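PDB 6JU5: tyrosinase from Aspergillus oryzae, which probably oxidises L-tyrosine and L-dopa to L-dopaquinone with molecular oxygen at a dinuclear copper centre. Local coordinates for residues L265-W270 and Q508-S513; I492-V497 and L547-Y552. The protein carries 1 engineered substitution. All coordinates share one frame; numbering follows the deposited sequence.

Interaction 1 of 2, residues L265-W270 and Q508-S513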
# COMPACT_ATOMS: atom_id res chain seq x y z
N LEU B 265 9.22 0.59 -10.97
CA LEU B 265 9.16 0.34 -12.42
C LEU B 265 9.60 1.56 -13.22
O LEU B 265 10.01 1.37 -14.37
CB LEU B 265 7.75 -0.07 -12.84
CG LEU B 265 7.32 -1.45 -12.32
CD1 LEU B 265 5.79 -1.55 -12.30
CD2 LEU B 265 7.94 -2.56 -13.16
N ASN B 266 9.53 2.73 -12.62
CA ASN B 266 9.94 3.97 -13.28
C ASN B 266 11.37 4.34 -12.92
O ASN B 266 11.76 5.50 -13.07
CB ASN B 266 8.95 5.11 -12.95
CG ASN B 266 7.69 4.93 -13.77
OD1 ASN B 266 7.66 5.29 -14.95
ND2 ASN B 266 6.66 4.35 -13.15
N GLU B 267 12.17 3.38 -12.49
CA GLU B 267 13.57 3.63 -12.17
C GLU B 267 14.29 4.35 -13.31
O GLU B 267 14.07 4.04 -14.48
CB GLU B 267 14.28 2.31 -11.87
CG GLU B 267 15.69 2.51 -11.30
CD GLU B 267 16.11 1.31 -10.48
OE1 GLU B 267 15.78 1.26 -9.27
OE2 GLU B 267 16.73 0.40 -11.06
N HIS B 268 15.08 5.34 -12.91
CA HIS B 268 15.92 6.08 -13.85
C HIS B 268 17.06 6.70 -13.06
O HIS B 268 17.06 6.62 -11.83
CB HIS B 268 15.10 7.13 -14.58
CG HIS B 268 14.43 8.14 -13.71
ND1 HIS B 268 15.09 9.03 -12.91
CD2 HIS B 268 13.10 8.41 -13.56
CE1 HIS B 268 14.20 9.80 -12.28
NE2 HIS B 268 12.98 9.44 -12.65
N PRO B 269 18.06 7.26 -13.74
CA PRO B 269 19.18 7.88 -13.01
C PRO B 269 18.71 8.94 -12.02
O PRO B 269 17.74 9.66 -12.30
CB PRO B 269 20.00 8.50 -14.14
CG PRO B 269 19.77 7.57 -15.29
CD PRO B 269 18.29 7.25 -15.19
N TRP B 270 19.41 9.03 -10.90
CA TRP B 270 19.11 10.00 -9.86
C TRP B 270 19.11 11.43 -10.38
O TRP B 270 18.28 12.26 -9.95
CB TRP B 270 20.14 9.84 -8.74
CG TRP B 270 20.28 10.96 -7.76
CD1 TRP B 270 19.59 11.09 -6.58
CD2 TRP B 270 21.16 12.09 -7.85
NE1 TRP B 270 19.98 12.25 -5.94
CE2 TRP B 270 20.93 12.87 -6.70
CE3 TRP B 270 22.10 12.53 -8.80
CZ2 TRP B 270 21.63 14.05 -6.48
CZ3 TRP B 270 22.79 13.71 -8.57
CH2 TRP B 270 22.54 14.46 -7.41
N GLN B 508 21.92 9.30 -4.09
CA GLN B 508 22.85 10.18 -4.82
C GLN B 508 23.63 9.43 -5.89
O GLN B 508 24.23 8.40 -5.59
CB GLN B 508 23.82 10.72 -3.76
CG GLN B 508 25.01 11.55 -4.22
CD GLN B 508 25.83 11.85 -2.97
OE1 GLN B 508 25.32 12.49 -2.05
NE2 GLN B 508 27.05 11.34 -2.91
N ASN B 509 23.64 9.92 -7.12
CA ASN B 509 24.51 9.49 -8.21
C ASN B 509 24.15 8.11 -8.76
O ASN B 509 24.92 7.56 -9.56
CB ASN B 509 25.98 9.55 -7.80
CG ASN B 509 26.43 11.00 -7.61
OD1 ASN B 509 25.91 11.92 -8.26
ND2 ASN B 509 27.41 11.20 -6.73
N PHE B 510 22.98 7.60 -8.39
CA PHE B 510 22.52 6.31 -8.91
C PHE B 510 22.36 6.34 -10.43
O PHE B 510 21.81 7.33 -10.95
CB PHE B 510 21.18 5.95 -8.27
CG PHE B 510 20.52 4.69 -8.76
CD1 PHE B 510 20.87 3.46 -8.24
CD2 PHE B 510 19.53 4.73 -9.73
CE1 PHE B 510 20.27 2.29 -8.66
CE2 PHE B 510 18.89 3.57 -10.15
CZ PHE B 510 19.24 2.34 -9.59
N VAL B 511 22.79 5.27 -11.09
CA VAL B 511 22.65 5.18 -12.55
C VAL B 511 21.66 4.11 -12.95
O VAL B 511 20.83 4.29 -13.85
CB VAL B 511 24.03 4.95 -13.21
CG1 VAL B 511 23.89 4.66 -14.69
CG2 VAL B 511 24.91 6.17 -12.98
N GLY B 512 21.71 2.95 -12.31
CA GLY B 512 20.77 1.86 -12.59
C GLY B 512 21.14 0.58 -11.86
O GLY B 512 22.16 0.51 -11.16
N SER B 513 20.29 -0.43 -12.00
CA SER B 513 20.41 -1.67 -11.24
C SER B 513 20.28 -2.91 -12.12
O SER B 513 19.67 -2.91 -13.18
CB SER B 513 19.36 -1.74 -10.12
OG SER B 513 18.04 -1.85 -10.64
O HOH W 1 17.94 0.80 -13.35
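Glu267 reaches over from the loop after helix 258-265 to meet Phe510 and Ser513, and illustrates how one acidic side chain can cross the end of an aromatic ring before ending in a polar grip. Its CB already points toward the strand, and with CG anti to the backbone N (chi1 -171°) and the chain extended beyond it, the next atoms run across the CE2-CZ end of the phenyl ring. CG lies 3.6 Å from Phe510 CE2, and CD comes to 3.4 Å from Phe510 CZ. OE1 stays beside CZ as well, while OE2 lies at the ring edge, in its plane. The carboxylate and ring planes stand 69° apart. At the very end, OE2 receives two hydrogen bonds: Ser513 OG donates at 2.6 Å to its syn lone pair, and a water also donates to it. That water in turn accepts from Ser513 N at 3.0 Å, so the serine hydroxyl directly and its backbone N through the water are tied to one carboxylate oxygen.

Further along, the attachment passes to the main chain. Trp270 N donates to Phe510 O at 2.9 Å, and Pro269 CA adds a CA-H...O contact to the same oxygen. The indole then lies over the turn leading into the strand: Gln508 CA makes a CH-pi contact 3.7 Å from the centroid of the five-membered ring of Trp270, only 7° off its normal, with Asn509 N over the same face.

Strand 510-515 carries a classic beta bulge, Val511 and Gly512 both facing Ile492 of strand 489-494. The contact thus joins a loop of the central, copper-binding domain to the C-terminal domain's edge strand in this pro-tyrosinase, beside helix 328-340, whose Trp338 touches Glu267 and Ser513 and which bears the copper ligand His336.

Interaction 2 of 2, residues I492-V497 and L547-Y552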
# COMPACT_ATOMS: atom_id res chain seq x y z
N ILE B 492 24.65 0.60 -9.67
CA ILE B 492 25.77 1.34 -10.27
C ILE B 492 25.59 2.84 -10.11
O ILE B 492 24.45 3.32 -10.24
CB ILE B 492 26.00 0.91 -11.72
CG1 ILE B 492 26.33 -0.59 -11.75
CG2 ILE B 492 27.09 1.74 -12.37
CD1 ILE B 492 26.23 -1.23 -13.11
N PHE B 493 26.69 3.52 -9.80
CA PHE B 493 26.73 4.94 -9.52
C PHE B 493 27.83 5.63 -10.31
O PHE B 493 28.86 5.02 -10.57
CB PHE B 493 27.04 5.12 -8.02
CG PHE B 493 26.04 4.47 -7.12
CD1 PHE B 493 26.18 3.12 -6.77
CD2 PHE B 493 24.96 5.19 -6.62
CE1 PHE B 493 25.23 2.52 -5.95
CE2 PHE B 493 24.00 4.58 -5.82
CZ PHE B 493 24.14 3.24 -5.51
N PHE B 494 27.63 6.89 -10.67
CA PHE B 494 28.67 7.71 -11.30
C PHE B 494 28.96 8.86 -10.33
O PHE B 494 28.09 9.72 -10.11
CB PHE B 494 28.26 8.27 -12.65
CG PHE B 494 28.11 7.29 -13.79
CD1 PHE B 494 28.62 6.00 -13.73
CD2 PHE B 494 27.44 7.64 -14.95
CE1 PHE B 494 28.49 5.11 -14.78
CE2 PHE B 494 27.28 6.76 -16.00
CZ PHE B 494 27.79 5.47 -15.93
N GLY B 495 30.15 8.83 -9.74
CA GLY B 495 30.43 9.81 -8.70
C GLY B 495 30.40 9.20 -7.32
O GLY B 495 30.27 7.98 -7.14
N ASP B 496 30.53 10.00 -6.28
CA ASP B 496 30.61 9.49 -4.92
C ASP B 496 29.32 8.82 -4.48
O ASP B 496 28.22 9.27 -4.81
CB ASP B 496 30.92 10.61 -3.94
CG ASP B 496 32.15 11.42 -4.27
OD1 ASP B 496 33.08 10.88 -4.88
OD2 ASP B 496 32.14 12.62 -3.91
N VAL B 497 29.46 7.73 -3.75
CA VAL B 497 28.33 6.95 -3.24
C VAL B 497 28.06 7.35 -1.80
O VAL B 497 28.97 7.44 -0.97
CB VAL B 497 28.64 5.45 -3.35
CG1 VAL B 497 27.55 4.59 -2.73
CG2 VAL B 497 28.84 5.06 -4.82
N LEU B 547 22.66 8.96 -20.92
CA LEU B 547 22.23 10.22 -20.28
C LEU B 547 22.98 10.45 -18.98
O LEU B 547 23.41 11.58 -18.68
CB LEU B 547 20.71 10.22 -20.10
CG LEU B 547 19.87 10.21 -21.39
CD1 LEU B 547 18.39 10.01 -21.05
CD2 LEU B 547 20.07 11.50 -22.17
N ALA B 548 23.16 9.41 -18.17
CA ALA B 548 23.87 9.56 -16.91
C ALA B 548 25.32 9.98 -17.15
O ALA B 548 25.87 10.73 -16.34
CB ALA B 548 23.84 8.27 -16.11
N VAL B 549 25.96 9.47 -18.21
CA VAL B 549 27.32 9.92 -18.53
C VAL B 549 27.33 11.40 -18.88
O VAL B 549 28.26 12.12 -18.49
CB VAL B 549 27.95 9.11 -19.68
CG1 VAL B 549 29.25 9.75 -20.18
CG2 VAL B 549 28.23 7.69 -19.20
N HIS B 550 26.33 11.85 -19.65
CA HIS B 550 26.32 13.27 -19.99
C HIS B 550 26.28 14.14 -18.74
O HIS B 550 27.05 15.09 -18.61
CB HIS B 550 25.11 13.58 -20.89
CG HIS B 550 24.92 15.06 -21.06
ND1 HIS B 550 25.60 15.80 -22.01
CD2 HIS B 550 24.15 15.94 -20.38
CE1 HIS B 550 25.23 17.07 -21.91
NE2 HIS B 550 24.35 17.19 -20.92
N TYR B 551 25.35 13.82 -17.83
CA TYR B 551 25.25 14.58 -16.60
C TYR B 551 26.56 14.59 -15.83
O TYR B 551 27.04 15.63 -15.36
CB TYR B 551 24.11 14.04 -15.71
CG TYR B 551 24.05 14.80 -14.40
CD1 TYR B 551 23.43 16.04 -14.36
CD2 TYR B 551 24.65 14.31 -13.26
CE1 TYR B 551 23.38 16.75 -13.17
CE2 TYR B 551 24.61 15.02 -12.06
CZ TYR B 551 23.97 16.25 -12.04
OH TYR B 551 23.92 16.99 -10.87
N TYR B 552 27.16 13.41 -15.66
CA TYR B 552 28.42 13.34 -14.91
C TYR B 552 29.48 14.21 -15.58
O TYR B 552 30.24 14.92 -14.89
CB TYR B 552 28.93 11.90 -14.86
CG TYR B 552 30.23 11.76 -14.09
CD1 TYR B 552 31.47 11.90 -14.71
CD2 TYR B 552 30.20 11.48 -12.72
CE1 TYR B 552 32.64 11.77 -13.99
CE2 TYR B 552 31.38 11.34 -11.99
CZ TYR B 552 32.59 11.49 -12.64
OH TYR B 552 33.74 11.35 -11.93
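Two first torsions bring strand and helix together: Phe494 sets its CG anti to the carbonyl carbon (chi1 -69°), sending the phenyl ring toward residues 547-552 of helix 546-555, and Tyr552 sets its CG anti to the backbone N (chi1 -180°), laying its ring back toward the strand end. The case shows how a large side chain can bridge a strand and a helix with no hydrogen bond between the two segments.

One side of the Phe494 ring, CD2 and CE2, does most of the touching. CE2 is 3.5 Å from Val549 CG2, the two side chains meeting at a slant, and 3.8 Å from Ala548 CB. The helix backbone joins in at the ring edge: Ala548 O lies near the ring plane, 3.7 Å from Phe494 CD2, although this oxygen already accepts the helical bond from Tyr552 N. The small alanine side chain thus lets the phenyl ring approach the helix surface itself.

Tyr552 takes the other end of the contact. Its CD2 rests 3.8 Å from Phe494 CB, and its CE2 lies 3.6 Å from Gly495 N, where the chain leaves the strand. Gly495 has a positive phi, a conformation in which a CB would crowd the preceding carbonyl oxygen, and the tyrosine ring lies against its main chain. Pro561 touches both Phe494 and Tyr552.

Leu474 and Leu584 of the sheet also touch Phe494, and Val549 touches Leu584 and Tyr472. The neighbouring Tyr551 stacks with Tyr271 and meets Trp277 edge-to-face. The axes of the short segments pass 9.7 Å apart with their directions 31° from parallel, which is the familiar layered packing of an alpha helix on the face of a beta sheet, here within the C-terminal domain.

Overall arrangement
Followed from the N terminus, the chain leaves 265-270 in the central tyrosinase domain and at 508-513, in the C-terminal domain, comes back against it, so interaction 1 closes a loop of 237 intervening residues. Before that return it passes 492-497, whose partner, 547-552, comes later still; interaction 2 closes a loop of 49 intervening residues, and the two loops cross. Their meeting point is the antiparallel pair of strands 489-494 and 510-515, where Val511 N lies 2.7 Å from Ile492 O, a probable hydrogen bond, and Val511 also packs on Phe494. Interaction 1 thereby ties the edge strand of the sheet to the central domain, while interaction 2 fixes helix 546-555 on the neighbouring strand.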